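Local coordinates for protein acyl-CoA dehydrogenase (Mycobacterium thermoresistibile, PDB 3PFD) that probably catalyses the FAD-dependent dehydrogenation of saturated acyl-CoA thioesters to 2,3-dehydroacyl-CoA, passing the electrons on to an acceptor, at residues Phe64-Val69 / Ala102-Gly107; Thr83-Glu88 / Met311-Ala316; Met133-Leu138 / Thr177-Met182. All blocks are in the same frame, centred on the assembly; numbering follows the deposited sequence.

Contact 1 of 3, residues Phe64-Val69 / Ala102-Gly107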
loop_
_atom_site.group_PDB
_atom_site.type_symbol
_atom_site.label_atom_id
_atom_site.label_comp_id
_atom_site.label_asym_id
_atom_site.label_seq_id
_atom_site.Cartn_x
_atom_site.Cartn_y
_atom_site.Cartn_z
ATOM N N PHE C 64 30.545 12.647 20.653
ATOM C CA PHE C 64 29.622 12.012 19.704
ATOM C C PHE C 64 29.020 12.949 18.655
ATOM O O PHE C 64 28.189 12.526 17.852
ATOM C CB PHE C 64 28.505 11.259 20.442
ATOM C CG PHE C 64 28.882 9.864 20.835
ATOM C CD1 PHE C 64 29.106 8.887 19.866
ATOM C CD2 PHE C 64 29.027 9.515 22.174
ATOM C CE1 PHE C 64 29.470 7.598 20.226
ATOM C CE2 PHE C 64 29.378 8.224 22.536
ATOM C CZ PHE C 64 29.604 7.263 21.556
ATOM N N SER C 65 29.472 14.199 18.616
ATOM C CA SER C 65 28.767 15.204 17.824
ATOM C C SER C 65 29.166 15.281 16.354
ATOM O O SER C 65 28.407 15.816 15.536
ATOM C CB SER C 65 28.890 16.575 18.474
ATOM O OG SER C 65 30.187 17.081 18.267
ATOM N N ALA C 66 30.355 14.787 16.013
ATOM C CA ALA C 66 30.816 14.840 14.622
ATOM C C ALA C 66 31.897 13.790 14.364
ATOM O O ALA C 66 33.032 14.134 13.965
ATOM C CB ALA C 66 31.328 16.270 14.279
ATOM N N ILE C 67 31.553 12.519 14.598
ATOM C CA ILE C 67 32.563 11.449 14.610
ATOM C C ILE C 67 33.181 11.140 13.246
ATOM O O ILE C 67 34.186 10.446 13.176
ATOM C CB ILE C 67 32.060 10.148 15.276
ATOM C CG1 ILE C 67 31.019 9.446 14.396
ATOM C CG2 ILE C 67 31.539 10.442 16.695
ATOM C CD1 ILE C 67 30.421 8.213 15.030
ATOM N N HIS C 68 32.586 11.675 12.186
ATOM C CA HIS C 68 33.036 11.432 10.808
ATOM C C HIS C 68 34.302 12.228 10.440
ATOM O O HIS C 68 35.012 11.863 9.495
ATOM C CB HIS C 68 31.920 11.810 9.829
ATOM C CG HIS C 68 31.593 13.270 9.865
ATOM N ND1 HIS C 68 30.841 13.832 10.872
ATOM C CD2 HIS C 68 31.989 14.296 9.068
ATOM C CE1 HIS C 68 30.759 15.139 10.677
ATOM N NE2 HIS C 68 31.447 15.446 9.588
ATOM N N VAL C 69 34.564 13.331 11.150
ATOM C CA VAL C 69 35.715 14.186 10.825
ATOM C C VAL C 69 36.996 13.338 10.871
ATOM O O VAL C 69 37.248 12.661 11.869
ATOM C CB VAL C 69 35.847 15.411 11.787
ATOM C CG1 VAL C 69 37.003 16.301 11.342
ATOM C CG2 VAL C 69 34.542 16.229 11.830
ATOM N N ALA C 102 23.905 14.950 12.350
ATOM C CA ALA C 102 23.533 14.753 10.930
ATOM C C ALA C 102 23.899 15.979 10.114
ATOM O O ALA C 102 24.393 15.854 8.985
ATOM C CB ALA C 102 22.040 14.436 10.767
ATOM N N VAL C 103 23.642 17.161 10.681
ATOM C CA VAL C 103 24.001 18.427 9.994
ATOM C C VAL C 103 25.459 18.822 10.168
ATOM O O VAL C 103 26.046 19.451 9.263
ATOM C CB VAL C 103 22.955 19.562 10.218
ATOM C CG1 VAL C 103 23.358 20.876 9.506
ATOM C CG2 VAL C 103 21.606 19.078 9.686
ATOM N N ASN C 104 26.076 18.412 11.286
ATOM C CA ASN C 104 27.521 18.539 11.376
ATOM C C ASN C 104 28.192 17.858 10.166
ATOM O O ASN C 104 29.149 18.391 9.597
ATOM C CB ASN C 104 28.079 18.033 12.722
ATOM C CG ASN C 104 27.918 19.064 13.850
ATOM O OD1 ASN C 104 27.591 20.233 13.601
ATOM N ND2 ASN C 104 28.142 18.638 15.087
ATOM N N LYS C 105 27.645 16.711 9.748
ATOM C CA LYS C 105 28.145 16.009 8.592
ATOM C C LYS C 105 27.749 16.730 7.289
ATOM O O LYS C 105 28.600 16.994 6.461
ATOM C CB LYS C 105 27.703 14.527 8.592
ATOM C CG LYS C 105 28.683 13.666 7.806
ATOM C CD LYS C 105 28.131 12.385 7.235
ATOM C CE LYS C 105 29.177 11.863 6.235
ATOM N NZ LYS C 105 29.019 10.438 5.960
ATOM N N LEU C 106 26.468 17.046 7.114
ATOM C CA LEU C 106 25.998 17.811 5.946
ATOM C C LEU C 106 26.824 19.087 5.685
ATOM O O LEU C 106 27.223 19.331 4.543
ATOM C CB LEU C 106 24.505 18.175 6.090
ATOM C CG LEU C 106 23.773 18.692 4.835
ATOM C CD1 LEU C 106 23.817 17.652 3.703
ATOM C CD2 LEU C 106 22.320 19.097 5.131
ATOM N N GLY C 107 27.079 19.881 6.737
ATOM C CA GLY C 107 27.795 21.179 6.614
ATOM C C GLY C 107 29.312 21.090 6.467
ATOM O O GLY C 107 30.002 22.128 6.348
#
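His68 holds CG between its own backbone N and carbonyl carbon (chi1 64°), bringing the imidazole against helix 95-114, where Lys105 meets it with CG anti to the backbone N (chi1 -154°). The two torsions place Lys105 CG almost exactly over the middle of the His68 ring, 3.5 Å from the ring centroid, in a clear CH-pi contact. Further along the same ring, His68 CE1 lies 3.5 Å from Lys105 CA, and the imidazole rests on the helix backbone as well as on the side chain. Val69 CG2 covers the opposite face nearer the rim, making a sandwich of the ring. A hydrogen bond between His68 NE2 and Thr108 OG1, one turn on from Asn104, further limits the rotation of the ring. The lysine chain meanwhile runs past the ring, extended, to give its NZ to His254 O.

At the neighbouring helix position, Asn104 grips the loop backbone. Its ND2 donates to Ser65 O at 2.9 Å, nearly straight at 165°; the acceptor lies close to the plane of the Asn104 amide, yet the donor stands above the carbonyl plane of Ser65. The other end of the amide, OD1, accepts from Ala134 N, and Asn104 thereby bridges loop and strand. Beside the bond, Ala66 CB touches Asn104 CB at 4.0 Å. The loop bends here through a type I beta turn from Ala66 to Val69, closed by a weak backbone bond. Together these contacts dock the connection between helices 53-61 and 80-91 onto helix 95-114, within the all-helical N-terminal domain of the acyl-CoA dehydrogenase fold.

Contact 2 of 3, residues Thr83-Glu88 / Met311-Ala316; sequences TCIVIE and MVYSAA
Where the helical N-terminal and C-terminal domains of an acyl-CoA dehydrogenase pack together, helix 80-91 packs against helix 292-321, and Cys84 and Glu88 of the first meet Val312, Tyr313 and Ala316 of the second. The short helical segments run roughly antiparallel, at 142° between their N-to-C directions, with axes 10.7 Å apart at closest approach. Cys84 points toward the second helix. Its SG, anti to the carbonyl carbon, reaches between two residues one turn apart, touching Ala316 CB at 3.8 Å and Val312 CG1 at 3.9 Å. Ala261 of helix 256-280 closes against both Cys84 and Val312.

Beside this apolar patch the Tyr313 side chain reaches across to helix 80-91. Ile85 meets the phenol end crosswise, its CG1 3.7 Å from Tyr313 CZ. The extended Glu88 chain, with CG anti to the backbone N (chi1 173°), brings OE1 to the edge of the Tyr313 ring, near its plane; the carboxylate and ring planes are 14° apart. Tyr313 OH donates to Glu88 OE1 there; the modelled separation of 2.4 Å is very short, and its exact value is doubtful.

Charge collects around this bond. The second carboxylate oxygen, Glu88 OE2, forms salt bridges with Arg27 and Arg309, while Tyr313 OH is also hydrogen-bonded to NH1 of Arg27. The buried carboxylate is thus met by two guanidinium groups and a phenol, an environment that would be expected to keep Glu88 ionised and to polarise the tyrosine hydroxyl, with Arg27 tying helix 24-47 into the same polar cluster.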
loop_
_atom_site.group_PDB
_atom_site.type_symbol
_atom_site.label_atom_id
_atom_site.label_comp_id
_atom_site.label_asym_id
_atom_site.label_seq_id
_atom_site.Cartn_x
_atom_site.Cartn_y
_atom_site.Cartn_z
ATOM N N THR C 83 28.925 6.393 11.987
ATOM C CA THR C 83 28.240 7.668 11.922
ATOM C C THR C 83 26.716 7.497 11.773
ATOM O O THR C 83 25.984 8.165 12.505
ATOM C CB THR C 83 28.818 8.548 10.826
ATOM O OG1 THR C 83 30.184 8.841 11.150
ATOM C CG2 THR C 83 28.058 9.855 10.723
ATOM N N CYS C 84 26.253 6.584 10.897
ATOM C CA CYS C 84 24.809 6.286 10.791
ATOM C C CYS C 84 24.215 5.780 12.109
ATOM O O CYS C 84 23.107 6.167 12.497
ATOM C CB CYS C 84 24.484 5.282 9.658
ATOM S SG CYS C 84 24.623 5.899 7.986
ATOM N N ILE C 85 24.915 4.876 12.783
ATOM C CA ILE C 85 24.394 4.310 14.038
ATOM C C ILE C 85 24.201 5.399 15.108
ATOM O O ILE C 85 23.225 5.397 15.850
ATOM C CB ILE C 85 25.260 3.092 14.512
ATOM C CG1 ILE C 85 25.016 1.894 13.567
ATOM C CG2 ILE C 85 24.947 2.742 15.984
ATOM C CD1 ILE C 85 26.074 0.747 13.613
ATOM N N VAL C 86 25.128 6.354 15.155
ATOM C CA VAL C 86 25.049 7.483 16.107
ATOM C C VAL C 86 23.782 8.288 15.805
ATOM O O VAL C 86 22.903 8.463 16.678
ATOM C CB VAL C 86 26.375 8.351 16.099
ATOM C CG1 VAL C 86 26.228 9.712 16.873
ATOM C CG2 VAL C 86 27.504 7.548 16.684
ATOM N N ILE C 87 23.631 8.692 14.547
ATOM C CA ILE C 87 22.478 9.493 14.140
ATOM C C ILE C 87 21.155 8.780 14.413
ATOM O O ILE C 87 20.226 9.382 14.961
ATOM C CB ILE C 87 22.615 9.929 12.679
ATOM C CG1 ILE C 87 23.742 10.964 12.586
ATOM C CG2 ILE C 87 21.288 10.460 12.098
ATOM C CD1 ILE C 87 24.399 11.011 11.242
ATOM N N GLU C 88 21.112 7.494 14.067
ATOM C CA GLU C 88 19.961 6.628 14.299
ATOM C C GLU C 88 19.592 6.534 15.779
ATOM O O GLU C 88 18.419 6.647 16.135
ATOM C CB GLU C 88 20.276 5.218 13.751
ATOM C CG GLU C 88 19.247 4.100 14.033
ATOM C CD GLU C 88 19.781 2.714 13.603
ATOM O OE1 GLU C 88 20.558 2.656 12.618
ATOM O OE2 GLU C 88 19.466 1.693 14.259
ATOM N N MET C 311 19.648 -1.544 4.394
ATOM C CA MET C 311 19.905 -0.803 3.171
ATOM C C MET C 311 20.607 0.547 3.453
ATOM O O MET C 311 21.468 0.972 2.687
ATOM C CB MET C 311 18.639 -0.622 2.342
ATOM C CG MET C 311 18.962 -0.013 0.977
ATOM S SD MET C 311 17.819 -0.445 -0.326
ATOM C CE MET C 311 16.403 0.547 0.087
ATOM N N VAL C 312 20.241 1.213 4.541
ATOM C CA VAL C 312 21.042 2.349 5.028
ATOM C C VAL C 312 22.536 1.989 5.288
ATOM O O VAL C 312 23.457 2.673 4.777
ATOM C CB VAL C 312 20.392 3.011 6.291
ATOM C CG1 VAL C 312 21.384 3.982 6.990
ATOM C CG2 VAL C 312 19.100 3.719 5.898
ATOM N N TYR C 313 22.796 0.915 6.037
ATOM C CA TYR C 313 24.190 0.577 6.339
ATOM C C TYR C 313 24.984 0.206 5.065
ATOM O O TYR C 313 26.143 0.556 4.920
ATOM C CB TYR C 313 24.333 -0.509 7.416
ATOM C CG TYR C 313 23.710 -0.185 8.756
ATOM C CD1 TYR C 313 23.387 1.140 9.110
ATOM C CD2 TYR C 313 23.482 -1.197 9.697
ATOM C CE1 TYR C 313 22.794 1.431 10.344
ATOM C CE2 TYR C 313 22.909 -0.910 10.928
ATOM C CZ TYR C 313 22.569 0.401 11.247
ATOM O OH TYR C 313 21.990 0.680 12.478
ATOM N N SER C 314 24.322 -0.507 4.156
ATOM C CA SER C 314 24.893 -0.881 2.887
ATOM C C SER C 314 25.272 0.348 2.026
ATOM O O SER C 314 26.394 0.456 1.514
ATOM C CB SER C 314 23.898 -1.775 2.153
ATOM O OG SER C 314 24.550 -2.410 1.087
ATOM N N ALA C 315 24.337 1.265 1.886
ATOM C CA ALA C 315 24.577 2.493 1.168
ATOM C C ALA C 315 25.744 3.288 1.782
ATOM O O ALA C 315 26.585 3.822 1.052
ATOM C CB ALA C 315 23.309 3.340 1.157
ATOM N N ALA C 316 25.783 3.352 3.114
ATOM C CA ALA C 316 26.878 4.018 3.837
ATOM C C ALA C 316 28.225 3.333 3.589
ATOM O O ALA C 316 29.196 4.010 3.253
ATOM C CB ALA C 316 26.589 4.096 5.334
#

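Contact 3 of 3, residues Met133-Leu138 / Thr177-Met182. With FDA (dihydroflavine-adenine dinucleotide), chain B.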
loop_
_atom_site.group_PDB
_atom_site.type_symbol
_atom_site.label_atom_id
_atom_site.label_comp_id
_atom_site.label_asym_id
_atom_site.label_seq_id
_atom_site.Cartn_x
_atom_site.Cartn_y
_atom_site.Cartn_z
ATOM N N MET C 133 29.457 23.926 15.636
ATOM C CA MET C 133 28.561 23.227 14.723
ATOM C C MET C 133 28.686 23.830 13.328
ATOM O O MET C 133 29.050 24.997 13.175
ATOM C CB MET C 133 27.102 23.285 15.201
ATOM C CG MET C 133 26.899 22.936 16.671
ATOM S SD MET C 133 25.154 22.922 17.140
ATOM C CE MET C 133 24.355 23.570 15.663
ATOM N N ALA C 134 28.391 23.024 12.319
ATOM C CA ALA C 134 28.383 23.476 10.928
ATOM C C ALA C 134 26.968 23.331 10.338
ATOM O O ALA C 134 26.264 22.405 10.688
ATOM C CB ALA C 134 29.381 22.672 10.097
ATOM N N SER C 135 26.582 24.255 9.457
ATOM C CA SER C 135 25.349 24.154 8.670
ATOM C C SER C 135 25.651 24.099 7.160
ATOM O O SER C 135 26.766 24.408 6.714
ATOM C CB SER C 135 24.417 25.334 8.983
ATOM O OG SER C 135 23.975 25.283 10.341
ATOM N N TYR C 136 24.638 23.732 6.390
ATOM C CA TYR C 136 24.725 23.589 4.943
ATOM C C TYR C 136 23.687 24.524 4.328
ATOM O O TYR C 136 22.495 24.326 4.498
ATOM C CB TYR C 136 24.437 22.126 4.580
ATOM C CG TYR C 136 24.493 21.771 3.105
ATOM C CD1 TYR C 136 25.714 21.692 2.430
ATOM C CD2 TYR C 136 23.333 21.450 2.401
ATOM C CE1 TYR C 136 25.771 21.332 1.080
ATOM C CE2 TYR C 136 23.381 21.096 1.046
ATOM C CZ TYR C 136 24.605 21.042 0.402
ATOM O OH TYR C 136 24.656 20.694 -0.935
ATOM N N ALA C 137 24.151 25.549 3.620
ATOM C CA ALA C 137 23.273 26.581 3.090
ATOM C C ALA C 137 23.178 26.547 1.555
ATOM O O ALA C 137 23.999 27.152 0.836
ATOM C CB ALA C 137 23.733 27.952 3.603
ATOM N N LEU C 138 22.167 25.837 1.052
ATOM C CA LEU C 138 21.997 25.654 -0.381
ATOM C C LEU C 138 20.678 26.262 -0.873
ATOM O O LEU C 138 20.675 27.054 -1.826
ATOM C CB LEU C 138 22.058 24.159 -0.751
ATOM C CG LEU C 138 21.762 23.789 -2.219
ATOM C CD1 LEU C 138 22.993 23.967 -3.074
ATOM C CD2 LEU C 138 21.268 22.336 -2.327
ATOM N N THR C 177 28.551 27.847 13.738
ATOM C CA THR C 177 29.714 28.711 13.608
ATOM C C THR C 177 30.154 28.795 12.139
ATOM O O THR C 177 30.476 29.886 11.646
ATOM C CB THR C 177 30.869 28.186 14.498
ATOM O OG1 THR C 177 30.482 28.246 15.882
ATOM C CG2 THR C 177 32.146 29.006 14.312
ATOM N N TRP C 178 30.127 27.647 11.443
ATOM C CA TRP C 178 30.590 27.532 10.063
ATOM C C TRP C 178 29.455 27.111 9.147
ATOM O O TRP C 178 28.635 26.266 9.505
ATOM C CB TRP C 178 31.698 26.499 9.959
ATOM C CG TRP C 178 33.059 26.978 10.426
ATOM C CD1 TRP C 178 33.730 26.586 11.550
ATOM C CD2 TRP C 178 33.913 27.899 9.747
ATOM N NE1 TRP C 178 34.960 27.211 11.609
ATOM C CE2 TRP C 178 35.092 28.025 10.517
ATOM C CE3 TRP C 178 33.793 28.639 8.565
ATOM C CZ2 TRP C 178 36.146 28.881 10.148
ATOM C CZ3 TRP C 178 34.838 29.486 8.197
ATOM C CH2 TRP C 178 36.004 29.591 8.984
ATOM N N TYR C 179 29.428 27.700 7.960
ATOM C CA TYR C 179 28.336 27.497 7.015
ATOM C C TYR C 179 28.949 27.240 5.657
ATOM O O TYR C 179 29.742 28.044 5.180
ATOM C CB TYR C 179 27.444 28.741 6.914
ATOM C CG TYR C 179 26.586 29.069 8.137
ATOM C CD1 TYR C 179 27.148 29.631 9.286
ATOM C CD2 TYR C 179 25.202 28.858 8.124
ATOM C CE1 TYR C 179 26.372 29.944 10.409
ATOM C CE2 TYR C 179 24.405 29.178 9.257
ATOM C CZ TYR C 179 24.999 29.729 10.383
ATOM O OH TYR C 179 24.236 30.057 11.491
ATOM N N THR C 180 28.560 26.130 5.033
ATOM C CA THR C 180 28.905 25.865 3.638
ATOM C C THR C 180 27.824 26.509 2.773
ATOM O O THR C 180 26.680 26.038 2.736
ATOM C CB THR C 180 29.005 24.346 3.390
ATOM O OG1 THR C 180 30.001 23.797 4.258
ATOM C CG2 THR C 180 29.340 24.005 1.938
ATOM N N VAL C 181 28.180 27.600 2.102
ATOM C CA VAL C 181 27.217 28.352 1.291
ATOM C C VAL C 181 27.509 28.195 -0.203
ATOM O O VAL C 181 28.667 28.338 -0.644
ATOM C CB VAL C 181 27.227 29.863 1.664
ATOM C CG1 VAL C 181 26.136 30.610 0.907
ATOM C CG2 VAL C 181 27.070 30.073 3.173
ATOM N N MET C 182 26.478 27.883 -0.994
ATOM C CA MET C 182 26.654 27.931 -2.451
ATOM C C MET C 182 26.100 29.215 -3.000
ATOM O O MET C 182 25.040 29.675 -2.574
ATOM C CB MET C 182 26.008 26.775 -3.219
ATOM C CG MET C 182 25.765 25.499 -2.505
ATOM S SD MET C 182 27.198 24.661 -1.835
ATOM C CE MET C 182 26.746 24.714 -0.129
HETATM P PA FDA B . 9.695 22.124 -4.212
HETATM O O1A FDA B . 10.972 21.842 -4.955
HETATM O O2A FDA B . 8.847 23.322 -4.562
HETATM O O5B FDA B . 8.787 20.797 -4.327
HETATM C C5B FDA B . 7.358 20.818 -4.240
HETATM C C4B FDA B . 6.813 19.447 -4.662
HETATM O O4B FDA B . 7.072 19.212 -6.051
HETATM C C3B FDA B . 7.495 18.303 -3.909
HETATM O O3B FDA B . 6.528 17.259 -3.733
HETATM C C2B FDA B . 8.563 17.831 -4.882
HETATM O O2B FDA B . 8.926 16.460 -4.689
HETATM C C1B FDA B . 7.862 18.038 -6.205
HETATM N N9A FDA B . 8.802 18.135 -7.340
HETATM C C8A FDA B . 9.657 19.143 -7.590
HETATM N N7A FDA B . 10.342 18.875 -8.730
HETATM C C5A FDA B . 9.913 17.678 -9.200
HETATM C C6A FDA B . 10.258 16.900 -10.317
HETATM N N6A FDA B . 11.225 17.328 -11.188
HETATM N N1A FDA B . 9.619 15.715 -10.515
HETATM C C2A FDA B . 8.678 15.306 -9.636
HETATM N N3A FDA B . 8.315 16.030 -8.553
HETATM C C4A FDA B . 8.930 17.216 -8.310
HETATM N N1 FDA B . 18.068 23.172 2.631
HETATM C C2 FDA B . 19.321 23.654 2.897
HETATM O O2 FDA B . 19.985 24.275 2.024
HETATM N N3 FDA B . 19.865 23.474 4.120
HETATM C C4 FDA B . 19.188 22.816 5.088
HETATM O O4 FDA B . 19.743 22.698 6.194
HETATM C C4X FDA B . 17.906 22.286 4.840
HETATM N N5 FDA B . 17.167 21.731 5.821
HETATM C C5X FDA B . 15.824 21.734 5.755
HETATM C C6 FDA B . 15.040 21.655 6.915
HETATM C C7 FDA B . 13.639 21.742 6.824
HETATM C C7M FDA B . 12.788 21.647 8.073
HETATM C C8 FDA B . 13.021 21.867 5.587
HETATM C C8M FDA B . 11.511 21.947 5.454
HETATM C C9 FDA B . 13.796 21.934 4.444
HETATM C C9A FDA B . 15.191 21.883 4.523
HETATM N N10 FDA B . 15.972 22.201 3.391
HETATM C C10 FDA B . 17.352 22.483 3.580
HETATM C "C1'" FDA B . 15.326 22.475 2.106
HETATM C "C2'" FDA B . 14.873 21.187 1.404
HETATM O "O2'" FDA B . 15.970 20.415 0.865
HETATM C "C3'" FDA B . 13.848 21.569 0.358
HETATM O "O3'" FDA B . 12.598 21.848 1.039
HETATM C "C4'" FDA B . 13.641 20.461 -0.692
HETATM O "O4'" FDA B . 14.789 20.358 -1.538
HETATM C "C5'" FDA B . 12.420 20.716 -1.565
HETATM O "O5'" FDA B . 12.436 22.072 -2.029
HETATM P P FDA B . 11.113 22.970 -1.844
HETATM O O1P FDA B . 10.752 22.957 -0.380
HETATM O O2P FDA B . 11.324 24.287 -2.553
HETATM O O3P FDA B . 9.974 22.115 -2.598
HETATM O O HOH W 1 28.467 26.552 16.757
#
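Tyr136 and Leu138, on either side of an Ala137 that is bonded through its backbone to Thr180 and Met182, offer the reduced flavin one acceptor and one donor. Flavin N3 donates to Tyr136 O at 2.8 Å, almost straight (173°), and Leu138 N donates to flavin O2 at 2.9 Å. The pair reads the pyrimidine end of the ring system by backbone alone; the amide at O2 would be expected to help stabilise any negative charge developing there on reduction.

Behind these two groups, Ala137 faces the neighbouring strand with both its backbone polar atoms: Ala137 N donates to Thr180 O at 2.7 Å, and Met182 N to Ala137 O. The pattern continues with Thr180 N to Ser135 O and Ser135 N to Trp178 O, each strand using alternate residues, as parallel pairing requires. Strand 134-137 is an edge strand, within this chain, of the mixed sheet in the middle beta domain of the acyl-CoA dehydrogenase fold. Met133 O accepts from Thr177 N and, more weakly, from Trp178 N, while a water links Met133 N to Thr177 OG1.

On the sheet face of Tyr136 and Thr180, the bent chain of Met182 brings CE within 3.7 Å of Tyr136 CE1; Met182 CG is modelled 3.2 Å from Leu138 CD1, closer than normal contact and doubtful in detail. The other face holds Ser135 CB, 3.7 Å from CD2 of Tyr179, and Ala137 CB against Val181 CG2. Farther out, Tyr179 OH is bonded to Gly174 N, Ser135 OG to Ser176 and Thr171, and Thr180 OG1 to Gly107 O of helix 95-114.

All three contacts are buried, yet each is held differently. Contact 1 sets a loop on a helix through one side-chain amide and a CH-pi contact; contact 2 joins two helices of different domains by apolar packing beside a charged cluster; contact 3 relies on regular backbone bonding between strands and is the one that touches the flavin. Contacts 1 and 2 are neighbours, Ile67 of the loop packing on Thr83 and Val86 of helix 80-91. Helix 95-114 serves contact 1 with its loop-facing residues and also reaches the strands of contact 3. Contacts 2 and 3 do not touch, their nearest atoms about 12 Å apart.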